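PDB 2QYT: 2-dehydropantoate 2-reductase from Porphyromonas gingivalis, which probably catalyses the NADPH-dependent reduction of 2-dehydropantoate (ketopantoate) to (R)-pantoate, a step of pantothenate biosynthesis. Local coordinates for residues K137-Y141 and D195-K201; P8-F14 and L37-I43; M96-V100 and R125-L130; F202-S206 and T285-V290. All blocks are in the same frame, centred on the assembly; numbering follows the deposited sequence.

Interaction 1 (K137-Y141 and D195-K201); sequences KGCVY and DWYIMKK
Strand 137-141 is extended and runs across the helical segment 195-201. The axes approach to 8.1 Å and cross at 48°. The register pairs K137 with D195 (CA-CA 7.6 Å) and C139 with I198 (CA-CA 6.2 Å). K201 is central. Its chi1 is t, and its side chain reaches out from the helix to the strand, so that NZ donates to V140 O at 3.0 Å. CD lies over the face of the Y141 ring, 3.7 Å from its centroid, a CH-pi contact. A water links Y141 OH, Y197 O and K200 NZ. I198, m in chi1 and chi2, places CD1 3.2 Å from G138 O and 4.1 Å from C139 CB. K137 NZ forms a salt bridge with D195 OD1 at 2.6 Å, and E124 is its second acidic partner. The contact joins the N-terminal Rossmann-type part to the C-terminal helical part. Polar bonds flank an apolar centre: K137 NZ is neutralised by carboxylates, while oxygens of V140 and, chiefly, N118 hold K201 NZ.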
loop_
_atom_site.group_PDB
_atom_site.type_symbol
_atom_site.label_atom_id
_atom_site.label_comp_id
_atom_site.label_asym_id
_atom_site.label_seq_id
_atom_site.Cartn_x
_atom_site.Cartn_y
_atom_site.Cartn_z
ATOM N N LYS A 137 -2.884 0.458 9.595
ATOM C CA LYS A 137 -2.442 1.304 8.495
ATOM C C LYS A 137 -1.142 0.731 7.980
ATOM O O LYS A 137 -0.352 0.193 8.752
ATOM C CB LYS A 137 -2.178 2.718 8.997
ATOM C CG LYS A 137 -3.392 3.311 9.639
ATOM C CD LYS A 137 -3.285 4.789 9.845
ATOM C CE LYS A 137 -4.515 5.218 10.626
ATOM N NZ LYS A 137 -4.448 6.636 11.055
ATOM N N GLY A 138 -0.923 0.841 6.682
ATOM C CA GLY A 138 0.323 0.365 6.105
ATOM C C GLY A 138 0.665 1.099 4.831
ATOM O O GLY A 138 -0.200 1.733 4.227
ATOM N N CYS A 139 1.951 1.075 4.462
ATOM C CA CYS A 139 2.366 1.505 3.153
ATOM C C CYS A 139 3.677 0.835 2.755
ATOM O O CYS A 139 4.505 0.491 3.607
ATOM C CB CYS A 139 2.488 3.029 3.078
ATOM S SG CYS A 139 3.908 3.689 3.973
ATOM N N VAL A 140 3.862 0.638 1.450
ATOM C CA VAL A 140 5.030 -0.092 0.920
ATOM C C VAL A 140 5.792 0.800 -0.045
ATOM O O VAL A 140 5.216 1.705 -0.633
ATOM C CB VAL A 140 4.620 -1.455 0.287
ATOM C CG1 VAL A 140 3.960 -2.354 1.325
ATOM C CG2 VAL A 140 3.686 -1.287 -0.919
ATOM N N TYR A 141 7.111 0.623 -0.127
ATOM C CA TYR A 141 7.917 1.217 -1.185
ATOM C C TYR A 141 8.526 0.046 -1.938
ATOM O O TYR A 141 9.350 -0.697 -1.408
ATOM C CB TYR A 141 9.023 2.105 -0.618
ATOM C CG TYR A 141 8.544 3.382 -0.000
ATOM C CD1 TYR A 141 8.560 4.556 -0.716
ATOM C CD2 TYR A 141 8.029 3.406 1.287
ATOM C CE1 TYR A 141 8.127 5.776 -0.141
ATOM C CE2 TYR A 141 7.575 4.606 1.861
ATOM C CZ TYR A 141 7.623 5.779 1.147
ATOM O OH TYR A 141 7.160 6.958 1.708
ATOM N N ASP A 195 1.161 7.065 11.011
ATOM C CA ASP A 195 0.478 8.132 10.265
ATOM C C ASP A 195 1.472 8.977 9.475
ATOM O O ASP A 195 1.187 9.413 8.359
ATOM C CB ASP A 195 -0.316 9.045 11.206
ATOM C CG ASP A 195 -1.547 8.365 11.795
ATOM O OD1 ASP A 195 -1.984 7.329 11.265
ATOM O OD2 ASP A 195 -2.078 8.864 12.805
ATOM N N TRP A 196 2.638 9.209 10.061
ATOM C CA TRP A 196 3.676 10.006 9.417
ATOM C C TRP A 196 4.191 9.349 8.137
ATOM O O TRP A 196 4.297 10.010 7.122
ATOM C CB TRP A 196 4.811 10.280 10.397
ATOM C CG TRP A 196 6.086 10.678 9.764
ATOM C CD1 TRP A 196 7.305 10.062 9.905
ATOM C CD2 TRP A 196 6.292 11.781 8.875
ATOM N NE1 TRP A 196 8.262 10.732 9.167
ATOM C CE2 TRP A 196 7.668 11.792 8.531
ATOM C CE3 TRP A 196 5.451 12.773 8.343
ATOM C CZ2 TRP A 196 8.213 12.741 7.662
ATOM C CZ3 TRP A 196 6.003 13.730 7.484
ATOM C CH2 TRP A 196 7.365 13.701 7.152
ATOM N N TYR A 197 4.497 8.050 8.192
ATOM C CA TYR A 197 4.944 7.296 7.003
ATOM C C TYR A 197 3.885 7.307 5.910
ATOM O O TYR A 197 4.193 7.433 4.721
ATOM C CB TYR A 197 5.363 5.855 7.357
ATOM C CG TYR A 197 6.589 5.822 8.218
ATOM C CD1 TYR A 197 7.859 5.618 7.661
ATOM C CD2 TYR A 197 6.499 6.059 9.591
ATOM C CE1 TYR A 197 9.025 5.634 8.476
ATOM C CE2 TYR A 197 7.629 6.064 10.399
ATOM C CZ TYR A 197 8.894 5.853 9.846
ATOM O OH TYR A 197 10.014 5.884 10.673
ATOM N N ILE A 198 2.637 7.198 6.327
ATOM C CA ILE A 198 1.511 7.241 5.416
ATOM C C ILE A 198 1.323 8.598 4.715
ATOM O O ILE A 198 1.090 8.625 3.497
ATOM C CB ILE A 198 0.207 6.900 6.159
ATOM C CG1 ILE A 198 0.294 5.505 6.778
ATOM C CG2 ILE A 198 -1.020 7.009 5.227
ATOM C CD1 ILE A 198 -0.071 4.482 5.885
HETATM N N MSE A 199 1.310 9.701 5.465
HETATM C CA MSE A 199 1.213 11.022 4.815
HETATM C C MSE A 199 2.462 11.291 3.992
HETATM O O MSE A 199 2.373 11.809 2.884
HETATM C CB MSE A 199 0.912 12.167 5.800
HETATM C CG MSE A 199 1.963 12.468 6.868
HETATM SE SE MSE A 199 1.885 14.323 7.560
HETATM C CE MSE A 199 3.397 15.055 6.627
ATOM N N LYS A 200 3.624 10.910 4.522
ATOM C CA LYS A 200 4.874 11.122 3.800
ATOM C C LYS A 200 4.857 10.457 2.416
ATOM O O LYS A 200 5.166 11.109 1.414
ATOM C CB LYS A 200 6.093 10.690 4.637
ATOM C CG LYS A 200 7.431 11.241 4.161
ATOM C CD LYS A 200 8.602 10.454 4.763
ATOM C CE LYS A 200 8.923 9.169 3.969
ATOM N NZ LYS A 200 9.075 7.960 4.837
ATOM N N LYS A 201 4.447 9.185 2.363
ATOM C CA LYS A 201 4.280 8.467 1.100
ATOM C C LYS A 201 3.281 9.172 0.170
ATOM O O LYS A 201 3.575 9.381 -1.010
ATOM C CB LYS A 201 3.826 7.021 1.367
ATOM C CG LYS A 201 3.445 6.212 0.130
ATOM C CD LYS A 201 4.549 5.283 -0.296
ATOM C CE LYS A 201 4.488 4.953 -1.782
ATOM N NZ LYS A 201 3.570 3.824 -1.980
HETATM O O HOH W 1 1.643 2.092 -0.127
HETATM O O HOH W 2 6.655 6.995 4.066
#

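Interaction 2 (P8-F14 and L37-I43); sequences PIKIAVF and LLEVSWI
Strands 9-14 and 38-43 lie parallel. Their axes are 4.6 Å apart at closest and differ by 18° in direction. The register runs in step from P8-L37 (CA-CA 4.5 Å) to F14-I43 (CA-CA 4.9 Å). L37 opens the ladder: its O accepts from I9 N at 3.0 Å. L38, chi1 t and chi2 p, sets CD1 4.2 Å from both I9 CB and I11 CG1. E39 N donates to I9 O at 2.8 Å, and E39 O accepts from I11 N at 3.0 Å. A water joins E39 OE1 to K10 NZ. S41 N donates to I11 O at 2.9 Å, and S41 O accepts from V13 N at 2.8 Å. W42, chi1 m, puts CD1 4.0 Å from V13 CB. I43 N closes the ladder on V13 O at 2.8 Å, and its CG2 meets F14 CD1 at 3.8 Å. Helix 18-33 connects the strands and packs on L38, V40 and W42, the beta-alpha-beta unit of a Rossmann-type fold. Six backbone bonds fix the alignment. The face of I9, I11, V13, L38, V40 and W42 is apolar throughout; the other goes from charged K10 and E39 through A12 and S41 to apolar F14 and I43.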
loop_
_atom_site.group_PDB
_atom_site.type_symbol
_atom_site.label_atom_id
_atom_site.label_comp_id
_atom_site.label_asym_id
_atom_site.label_seq_id
_atom_site.Cartn_x
_atom_site.Cartn_y
_atom_site.Cartn_z
ATOM N N PRO A 8 -1.481 -22.836 13.747
ATOM C CA PRO A 8 -0.866 -22.066 12.680
ATOM C C PRO A 8 -1.404 -20.630 12.601
ATOM O O PRO A 8 -2.596 -20.379 12.828
ATOM C CB PRO A 8 -1.198 -22.857 11.407
ATOM C CG PRO A 8 -2.431 -23.676 11.772
ATOM C CD PRO A 8 -2.389 -23.892 13.244
ATOM N N ILE A 9 -0.510 -19.696 12.304
ATOM C CA ILE A 9 -0.929 -18.341 11.974
ATOM C C ILE A 9 -1.388 -18.353 10.515
ATOM O O ILE A 9 -0.833 -19.056 9.698
ATOM C CB ILE A 9 0.213 -17.329 12.211
ATOM C CG1 ILE A 9 0.601 -17.350 13.689
ATOM C CG2 ILE A 9 -0.216 -15.936 11.828
ATOM C CD1 ILE A 9 2.032 -16.829 13.920
ATOM N N LYS A 10 -2.433 -17.599 10.210
ATOM C CA LYS A 10 -3.112 -17.662 8.923
ATOM C C LYS A 10 -3.111 -16.242 8.369
ATOM O O LYS A 10 -3.650 -15.319 9.024
ATOM C CB LYS A 10 -4.550 -18.154 9.146
ATOM C CG LYS A 10 -4.632 -19.600 9.685
ATOM C CD LYS A 10 -6.097 -19.951 9.951
ATOM C CE LYS A 10 -6.245 -21.233 10.766
ATOM N NZ LYS A 10 -7.682 -21.776 10.728
ATOM N N ILE A 11 -2.492 -16.061 7.188
ATOM C CA ILE A 11 -2.476 -14.798 6.482
ATOM C C ILE A 11 -3.121 -14.943 5.110
ATOM O O ILE A 11 -2.806 -15.880 4.375
ATOM C CB ILE A 11 -0.986 -14.311 6.239
ATOM C CG1 ILE A 11 -0.227 -14.217 7.555
ATOM C CG2 ILE A 11 -0.936 -12.945 5.530
ATOM C CD1 ILE A 11 0.922 -13.197 7.503
ATOM N N ALA A 12 -3.996 -14.016 4.740
ATOM C CA ALA A 12 -4.532 -13.972 3.390
ATOM C C ALA A 12 -4.054 -12.729 2.634
ATOM O O ALA A 12 -3.897 -11.647 3.222
ATOM C CB ALA A 12 -6.000 -14.003 3.439
ATOM N N VAL A 13 -3.839 -12.887 1.330
ATOM C CA VAL A 13 -3.500 -11.770 0.481
ATOM C C VAL A 13 -4.633 -11.574 -0.498
ATOM O O VAL A 13 -4.874 -12.436 -1.318
ATOM C CB VAL A 13 -2.124 -11.947 -0.240
ATOM C CG1 VAL A 13 -1.715 -10.645 -0.923
ATOM C CG2 VAL A 13 -1.072 -12.276 0.768
ATOM N N PHE A 14 -5.284 -10.408 -0.418
ATOM C CA PHE A 14 -6.410 -10.070 -1.265
ATOM C C PHE A 14 -5.930 -9.122 -2.370
ATOM O O PHE A 14 -5.697 -7.943 -2.130
ATOM C CB PHE A 14 -7.512 -9.404 -0.408
ATOM C CG PHE A 14 -8.808 -9.152 -1.158
ATOM C CD1 PHE A 14 -9.645 -10.208 -1.495
ATOM C CD2 PHE A 14 -9.190 -7.863 -1.504
ATOM C CE1 PHE A 14 -10.832 -10.005 -2.153
ATOM C CE2 PHE A 14 -10.375 -7.637 -2.196
ATOM C CZ PHE A 14 -11.206 -8.721 -2.515
ATOM N N LEU A 37 3.480 -23.912 10.629
ATOM C CA LEU A 37 3.405 -22.806 11.563
ATOM C C LEU A 37 2.703 -21.637 10.879
ATOM O O LEU A 37 2.207 -20.724 11.520
ATOM C CB LEU A 37 4.802 -22.383 11.993
ATOM C CG LEU A 37 5.659 -23.445 12.694
ATOM C CD1 LEU A 37 7.102 -22.907 12.829
ATOM C CD2 LEU A 37 5.077 -23.854 14.042
ATOM N N LEU A 38 2.641 -21.690 9.564
ATOM C CA LEU A 38 2.098 -20.581 8.823
ATOM C C LEU A 38 1.306 -21.097 7.642
ATOM O O LEU A 38 1.803 -21.922 6.895
ATOM C CB LEU A 38 3.259 -19.670 8.391
ATOM C CG LEU A 38 3.031 -18.356 7.674
ATOM C CD1 LEU A 38 2.278 -17.411 8.610
ATOM C CD2 LEU A 38 4.373 -17.720 7.246
ATOM N N GLU A 39 0.079 -20.592 7.478
ATOM C CA GLU A 39 -0.748 -20.873 6.300
ATOM C C GLU A 39 -0.918 -19.566 5.525
ATOM O O GLU A 39 -1.321 -18.570 6.093
ATOM C CB GLU A 39 -2.126 -21.449 6.699
ATOM C CG GLU A 39 -2.045 -22.786 7.388
ATOM C CD GLU A 39 -3.412 -23.330 7.810
ATOM O OE1 GLU A 39 -4.470 -22.712 7.478
ATOM O OE2 GLU A 39 -3.422 -24.382 8.502
ATOM N N VAL A 40 -0.619 -19.574 4.227
ATOM C CA VAL A 40 -0.716 -18.396 3.392
ATOM C C VAL A 40 -1.697 -18.647 2.235
ATOM O O VAL A 40 -1.508 -19.554 1.425
ATOM C CB VAL A 40 0.724 -17.952 2.866
ATOM C CG1 VAL A 40 0.670 -16.709 1.976
ATOM C CG2 VAL A 40 1.602 -17.627 4.021
ATOM N N SER A 41 -2.738 -17.832 2.176
ATOM C CA SER A 41 -3.735 -17.932 1.110
ATOM C C SER A 41 -3.724 -16.691 0.266
ATOM O O SER A 41 -3.360 -15.624 0.751
ATOM C CB SER A 41 -5.117 -18.174 1.738
ATOM O OG SER A 41 -5.011 -19.288 2.644
ATOM N N TRP A 42 -4.096 -16.863 -1.001
ATOM C CA TRP A 42 -4.124 -15.805 -1.994
ATOM C C TRP A 42 -5.465 -15.722 -2.639
ATOM O O TRP A 42 -6.064 -16.743 -2.972
ATOM C CB TRP A 42 -3.109 -16.088 -3.104
ATOM C CG TRP A 42 -1.691 -16.122 -2.651
ATOM C CD1 TRP A 42 -1.173 -15.615 -1.481
ATOM C CD2 TRP A 42 -0.586 -16.682 -3.365
ATOM N NE1 TRP A 42 0.198 -15.840 -1.424
ATOM C CE2 TRP A 42 0.576 -16.513 -2.553
ATOM C CE3 TRP A 42 -0.471 -17.356 -4.577
ATOM C CZ2 TRP A 42 1.840 -16.970 -2.943
ATOM C CZ3 TRP A 42 0.781 -17.814 -4.957
ATOM C CH2 TRP A 42 1.919 -17.616 -4.150
ATOM N N ILE A 43 -5.960 -14.502 -2.826
ATOM C CA ILE A 43 -7.172 -14.327 -3.590
ATOM C C ILE A 43 -6.777 -13.696 -4.896
ATOM O O ILE A 43 -6.324 -12.594 -4.902
ATOM C CB ILE A 43 -8.215 -13.459 -2.862
ATOM C CG1 ILE A 43 -8.494 -14.026 -1.447
ATOM C CG2 ILE A 43 -9.490 -13.216 -3.757
ATOM C CD1 ILE A 43 -9.161 -15.474 -1.389
HETATM O O HOH W 3 -7.531 -22.743 8.294
HETATM O O HOH W 4 -4.191 -18.605 5.027
#

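Interaction 3 (M96-V100 and R125-L130); sequences MERGV and RMRTYL
The helical segment 96-100 faces segment 125-130, which begins in helix 122-126. The nearest CA pair is M96-M126, at 6.5 Å. M96 is a selenomethionine with chi2 and chi3 both p. Its CG lies 3.6 Å from CG of M126, also a selenomethionine, and its CE meets the edge of the R125 guanidinium, 3.3 Å from NE. A water joins R125 NH2 and, weakly, M96 N. E97 curls its side chain round, with chi2 p, to take a hydrogen bond from Y129 OH to OE2 at 2.6 Å. V100 has chi1 t. Its CG2 packs against M126 CE at 3.9 Å and its CG1 against L130 CD1 at 4.1 Å. The contact is thus an i/i+4 apolar pair with polar contacts from E97 and R125 beside it. This is packing of helix 96-103 on segment 125-130 within the Rossmann-type domain. M126 and L130 also reach I113 of strand 111-115, so both meet beside that edge strand of the parallel sheet.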
loop_
_atom_site.group_PDB
_atom_site.type_symbol
_atom_site.label_atom_id
_atom_site.label_comp_id
_atom_site.label_asym_id
_atom_site.label_seq_id
_atom_site.Cartn_x
_atom_site.Cartn_y
_atom_site.Cartn_z
HETATM N N MSE A 96 -14.586 0.885 -1.731
HETATM C CA MSE A 96 -14.306 0.370 -0.403
HETATM C C MSE A 96 -15.464 -0.476 0.169
HETATM O O MSE A 96 -15.240 -1.418 0.923
HETATM C CB MSE A 96 -13.959 1.495 0.566
HETATM C CG MSE A 96 -12.764 1.132 1.464
HETATM SE SE MSE A 96 -11.011 0.908 0.448
HETATM C CE MSE A 96 -10.911 2.671 -0.391
ATOM N N GLU A 97 -16.684 -0.117 -0.209
ATOM C CA GLU A 97 -17.903 -0.812 0.191
ATOM C C GLU A 97 -17.823 -2.244 -0.281
ATOM O O GLU A 97 -17.991 -3.167 0.507
ATOM C CB GLU A 97 -19.107 -0.121 -0.426
ATOM C CG GLU A 97 -19.821 0.930 0.469
ATOM C CD GLU A 97 -19.071 2.246 0.703
ATOM O OE1 GLU A 97 -18.073 2.561 -0.010
ATOM O OE2 GLU A 97 -19.525 2.981 1.625
ATOM N N ARG A 98 -17.512 -2.417 -1.563
ATOM C CA ARG A 98 -17.408 -3.720 -2.185
ATOM C C ARG A 98 -16.224 -4.528 -1.679
ATOM O O ARG A 98 -16.383 -5.719 -1.402
ATOM C CB ARG A 98 -17.321 -3.579 -3.700
ATOM C CG ARG A 98 -17.173 -4.873 -4.426
ATOM C CD ARG A 98 -17.427 -4.682 -5.915
ATOM N NE ARG A 98 -17.067 -5.913 -6.641
ATOM C CZ ARG A 98 -17.296 -6.147 -7.939
ATOM N NH1 ARG A 98 -17.915 -5.258 -8.714
ATOM N NH2 ARG A 98 -16.908 -7.295 -8.464
ATOM N N GLY A 99 -15.045 -3.906 -1.558
ATOM C CA GLY A 99 -13.878 -4.595 -0.995
ATOM C C GLY A 99 -14.152 -5.148 0.414
ATOM O O GLY A 99 -13.765 -6.258 0.721
ATOM N N VAL A 100 -14.825 -4.391 1.267
ATOM C CA VAL A 100 -15.120 -4.874 2.621
ATOM C C VAL A 100 -16.109 -6.082 2.520
ATOM O O VAL A 100 -15.847 -7.143 3.100
ATOM C CB VAL A 100 -15.583 -3.715 3.564
ATOM C CG1 VAL A 100 -16.335 -4.232 4.875
ATOM C CG2 VAL A 100 -14.383 -2.724 3.834
ATOM N N ARG A 125 -11.200 4.977 5.756
ATOM C CA ARG A 125 -12.283 4.567 4.890
ATOM C C ARG A 125 -12.755 3.155 5.277
ATOM O O ARG A 125 -13.934 2.950 5.605
ATOM C CB ARG A 125 -11.846 4.673 3.421
ATOM C CG ARG A 125 -11.640 6.159 2.953
ATOM C CD ARG A 125 -11.170 6.274 1.480
ATOM N NE ARG A 125 -12.069 5.593 0.527
ATOM C CZ ARG A 125 -13.371 5.875 0.365
ATOM N NH1 ARG A 125 -13.962 6.802 1.121
ATOM N NH2 ARG A 125 -14.101 5.206 -0.533
HETATM N N MSE A 126 -11.813 2.223 5.315
HETATM C CA MSE A 126 -12.086 0.843 5.666
HETATM C C MSE A 126 -12.590 0.657 7.102
HETATM O O MSE A 126 -13.284 -0.314 7.393
HETATM C CB MSE A 126 -10.846 -0.005 5.422
HETATM C CG MSE A 126 -10.514 -0.119 3.979
HETATM SE SE MSE A 126 -9.384 -1.638 3.581
HETATM C CE MSE A 126 -10.512 -2.960 4.338
ATOM N N ARG A 127 -12.232 1.579 7.990
ATOM C CA ARG A 127 -12.773 1.575 9.347
ATOM C C ARG A 127 -14.222 2.050 9.472
ATOM O O ARG A 127 -14.748 2.140 10.595
ATOM C CB ARG A 127 -11.916 2.421 10.283
ATOM C CG ARG A 127 -10.668 1.745 10.683
ATOM C CD ARG A 127 -9.802 2.647 11.577
ATOM N NE ARG A 127 -8.439 2.145 11.614
ATOM C CZ ARG A 127 -7.427 2.729 12.242
ATOM N NH1 ARG A 127 -7.611 3.855 12.917
ATOM N NH2 ARG A 127 -6.228 2.175 12.202
ATOM N N THR A 128 -14.856 2.393 8.349
ATOM C CA THR A 128 -16.231 2.881 8.388
ATOM C C THR A 128 -17.111 1.749 8.929
ATOM O O THR A 128 -17.877 1.955 9.854
ATOM C CB THR A 128 -16.698 3.382 7.001
ATOM O OG1 THR A 128 -15.978 4.565 6.695
ATOM C CG2 THR A 128 -18.132 3.729 6.991
ATOM N N TYR A 129 -16.954 0.556 8.382
ATOM C CA TYR A 129 -17.867 -0.521 8.768
ATOM C C TYR A 129 -17.258 -1.598 9.641
ATOM O O TYR A 129 -17.976 -2.517 10.061
ATOM C CB TYR A 129 -18.499 -1.180 7.545
ATOM C CG TYR A 129 -19.150 -0.242 6.556
ATOM C CD1 TYR A 129 -20.406 0.318 6.802
ATOM C CD2 TYR A 129 -18.516 0.053 5.354
ATOM C CE1 TYR A 129 -21.008 1.141 5.879
ATOM C CE2 TYR A 129 -19.104 0.878 4.433
ATOM C CZ TYR A 129 -20.334 1.413 4.682
ATOM O OH TYR A 129 -20.873 2.257 3.717
ATOM N N LEU A 130 -15.948 -1.469 9.920
ATOM C CA LEU A 130 -15.203 -2.441 10.730
ATOM C C LEU A 130 -14.708 -1.783 12.015
ATOM O O LEU A 130 -14.449 -0.599 11.996
ATOM C CB LEU A 130 -14.009 -2.989 9.934
ATOM C CG LEU A 130 -14.469 -3.727 8.671
ATOM C CD1 LEU A 130 -13.364 -3.931 7.650
ATOM C CD2 LEU A 130 -15.247 -5.074 9.076
HETATM O O HOH W 5 -13.382 3.314 -2.433
#

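Interaction 4 (F202-S206 and T285-V290). With SO4 (sulfate ion), chain D.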
loop_
_atom_site.group_PDB
_atom_site.type_symbol
_atom_site.label_atom_id
_atom_site.label_comp_id
_atom_site.label_asym_id
_atom_site.label_seq_id
_atom_site.Cartn_x
_atom_site.Cartn_y
_atom_site.Cartn_z
ATOM N N PHE A 202 2.112 9.527 0.701
ATOM C CA PHE A 202 1.042 10.117 -0.106
ATOM C C PHE A 202 1.395 11.500 -0.697
ATOM O O PHE A 202 1.070 11.799 -1.837
ATOM C CB PHE A 202 -0.287 10.201 0.672
ATOM C CG PHE A 202 -1.376 10.888 -0.104
ATOM C CD1 PHE A 202 -2.136 10.171 -1.050
ATOM C CD2 PHE A 202 -1.605 12.253 0.055
ATOM C CE1 PHE A 202 -3.128 10.784 -1.798
ATOM C CE2 PHE A 202 -2.575 12.898 -0.701
ATOM C CZ PHE A 202 -3.346 12.165 -1.625
HETATM N N MSE A 203 2.031 12.345 0.104
HETATM C CA MSE A 203 2.449 13.675 -0.338
HETATM C C MSE A 203 3.411 13.598 -1.533
HETATM O O MSE A 203 3.193 14.279 -2.536
HETATM C CB MSE A 203 3.067 14.451 0.815
HETATM C CG MSE A 203 2.078 14.946 1.855
HETATM SE SE MSE A 203 2.998 15.706 3.430
HETATM C CE MSE A 203 4.615 14.634 3.386
HETATM N N MSE A 204 4.424 12.734 -1.433
HETATM C CA MSE A 204 5.393 12.485 -2.498
HETATM C C MSE A 204 4.743 12.050 -3.813
HETATM O O MSE A 204 5.037 12.567 -4.885
HETATM C CB MSE A 204 6.347 11.382 -2.058
HETATM C CG MSE A 204 7.301 11.779 -0.960
HETATM SE SE MSE A 204 8.604 13.076 -1.574
HETATM C CE MSE A 204 9.392 12.032 -3.041
ATOM N N ILE A 205 3.864 11.060 -3.722
ATOM C CA ILE A 205 3.229 10.512 -4.914
ATOM C C ILE A 205 2.103 11.419 -5.411
ATOM O O ILE A 205 1.855 11.501 -6.604
ATOM C CB ILE A 205 2.761 9.065 -4.710
ATOM C CG1 ILE A 205 2.016 8.570 -5.950
ATOM C CG2 ILE A 205 1.875 8.966 -3.506
ATOM C CD1 ILE A 205 1.540 7.142 -5.887
ATOM N N SER A 206 1.438 12.117 -4.499
ATOM C CA SER A 206 0.491 13.154 -4.894
ATOM C C SER A 206 1.242 14.206 -5.735
ATOM O O SER A 206 0.976 14.362 -6.925
ATOM C CB SER A 206 -0.177 13.758 -3.650
ATOM O OG SER A 206 -1.106 14.773 -3.973
ATOM N N THR A 285 -6.927 10.277 -7.600
ATOM C CA THR A 285 -7.210 10.973 -6.347
ATOM C C THR A 285 -5.913 11.024 -5.505
ATOM O O THR A 285 -5.883 10.907 -4.266
ATOM C CB THR A 285 -8.441 10.392 -5.633
ATOM O OG1 THR A 285 -9.535 10.313 -6.565
ATOM C CG2 THR A 285 -8.859 11.279 -4.495
ATOM N N LEU A 286 -4.832 11.184 -6.250
ATOM C CA LEU A 286 -3.604 11.710 -5.724
ATOM C C LEU A 286 -3.715 13.227 -5.909
ATOM O O LEU A 286 -2.875 13.979 -5.454
ATOM C CB LEU A 286 -2.427 11.098 -6.488
ATOM C CG LEU A 286 -2.517 9.560 -6.473
ATOM C CD1 LEU A 286 -1.901 8.910 -7.708
ATOM C CD2 LEU A 286 -1.931 8.985 -5.185
ATOM N N THR A 287 -4.803 13.651 -6.549
ATOM C CA THR A 287 -5.086 15.055 -6.872
ATOM C C THR A 287 -6.447 15.490 -6.299
ATOM O O THR A 287 -6.513 16.431 -5.499
ATOM C CB THR A 287 -5.075 15.283 -8.410
ATOM O OG1 THR A 287 -4.138 14.382 -9.028
ATOM C CG2 THR A 287 -4.709 16.710 -8.744
ATOM N N GLY A 288 -7.518 14.796 -6.702
ATOM C CA GLY A 288 -8.872 15.147 -6.289
ATOM C C GLY A 288 -9.050 15.231 -4.788
ATOM O O GLY A 288 -9.699 16.151 -4.283
ATOM N N TYR A 289 -8.450 14.275 -4.080
ATOM C CA TYR A 289 -8.537 14.192 -2.624
ATOM C C TYR A 289 -8.096 15.494 -1.978
ATOM O O TYR A 289 -8.846 16.075 -1.168
ATOM C CB TYR A 289 -7.681 13.034 -2.083
ATOM C CG TYR A 289 -7.575 13.057 -0.578
ATOM C CD1 TYR A 289 -8.633 12.604 0.225
ATOM C CD2 TYR A 289 -6.446 13.582 0.048
ATOM C CE1 TYR A 289 -8.552 12.653 1.619
ATOM C CE2 TYR A 289 -6.355 13.642 1.438
ATOM C CZ TYR A 289 -7.406 13.170 2.220
ATOM O OH TYR A 289 -7.298 13.225 3.595
ATOM N N VAL A 290 -6.875 15.917 -2.361
ATOM C CA VAL A 290 -6.200 17.138 -1.912
ATOM C C VAL A 290 -7.076 18.391 -2.075
ATOM O O VAL A 290 -7.341 19.098 -1.091
ATOM C CB VAL A 290 -4.818 17.331 -2.648
ATOM C CG1 VAL A 290 -3.966 18.366 -1.932
ATOM C CG2 VAL A 290 -4.058 16.022 -2.726
HETATM S S SO4 D . -11.790 13.009 -8.530
HETATM O O1 SO4 D . -10.891 13.983 -7.919
HETATM O O2 SO4 D . -11.570 12.924 -9.980
HETATM O O3 SO4 D . -11.553 11.688 -7.914
HETATM O O4 SO4 D . -13.155 13.477 -8.299
#
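One hydrogen bond links the segments: S206 OG donates to L286 O at a very short 2.4 Å. The same OG also bonds Y304 OH. S206 and L286 form the nearest CA pair, at 4.4 Å. The remaining cross-segment contacts are mostly apolar. F202, chi1 t, sends its ring between several partners: CE1 lies 4.0 Å from L286 CD2, CZ 3.8 Å from Y289 CD2, and CE2 4.0 Å from V290 CG2. The F202 and Y289 rings meet obliquely, with centroids 5.6 Å apart. I205 CD1 adds a contact to L286 CD2 at 4.0 Å. On the far side of the loop T285 OG1 donates to sulfate O3 at 2.8 Å, and G288 CA lies 2.8 Å from O1. The ion probably comes from the crystallisation liquor. The contact belongs to the C-terminal helical domain. It sets the start of helix 288-296 on helix 194-215. Helix 227-244 adds F241 against F202 and L240 against V290, and Y304 of helix 302-309 touches V290.

Overall arrangement
Along the chain interactions 2, 3, 1 and 4 close in series. Interactions 2 and 3 belong to the N-terminal Rossmann-type part: interaction 2 lies within its parallel sheet, interaction 3 beside the sheet, with centres 21 Å apart. Interaction 1 bridges the two parts, linking strand 137-148 to helix 194-215. Interaction 4 lies in the C-terminal helical part and uses the next residues of the same helix, its centre 13 Å from that of interaction 1. Interactions 1 and 3 touch through K137 CE and R127 NH2, 3.8 Å apart. Interactions 2 and 4 lie on opposite sides of the chain's centre, 31 Å between centres. Helix 194-215 thus connects the interdomain contact to the C-terminal core.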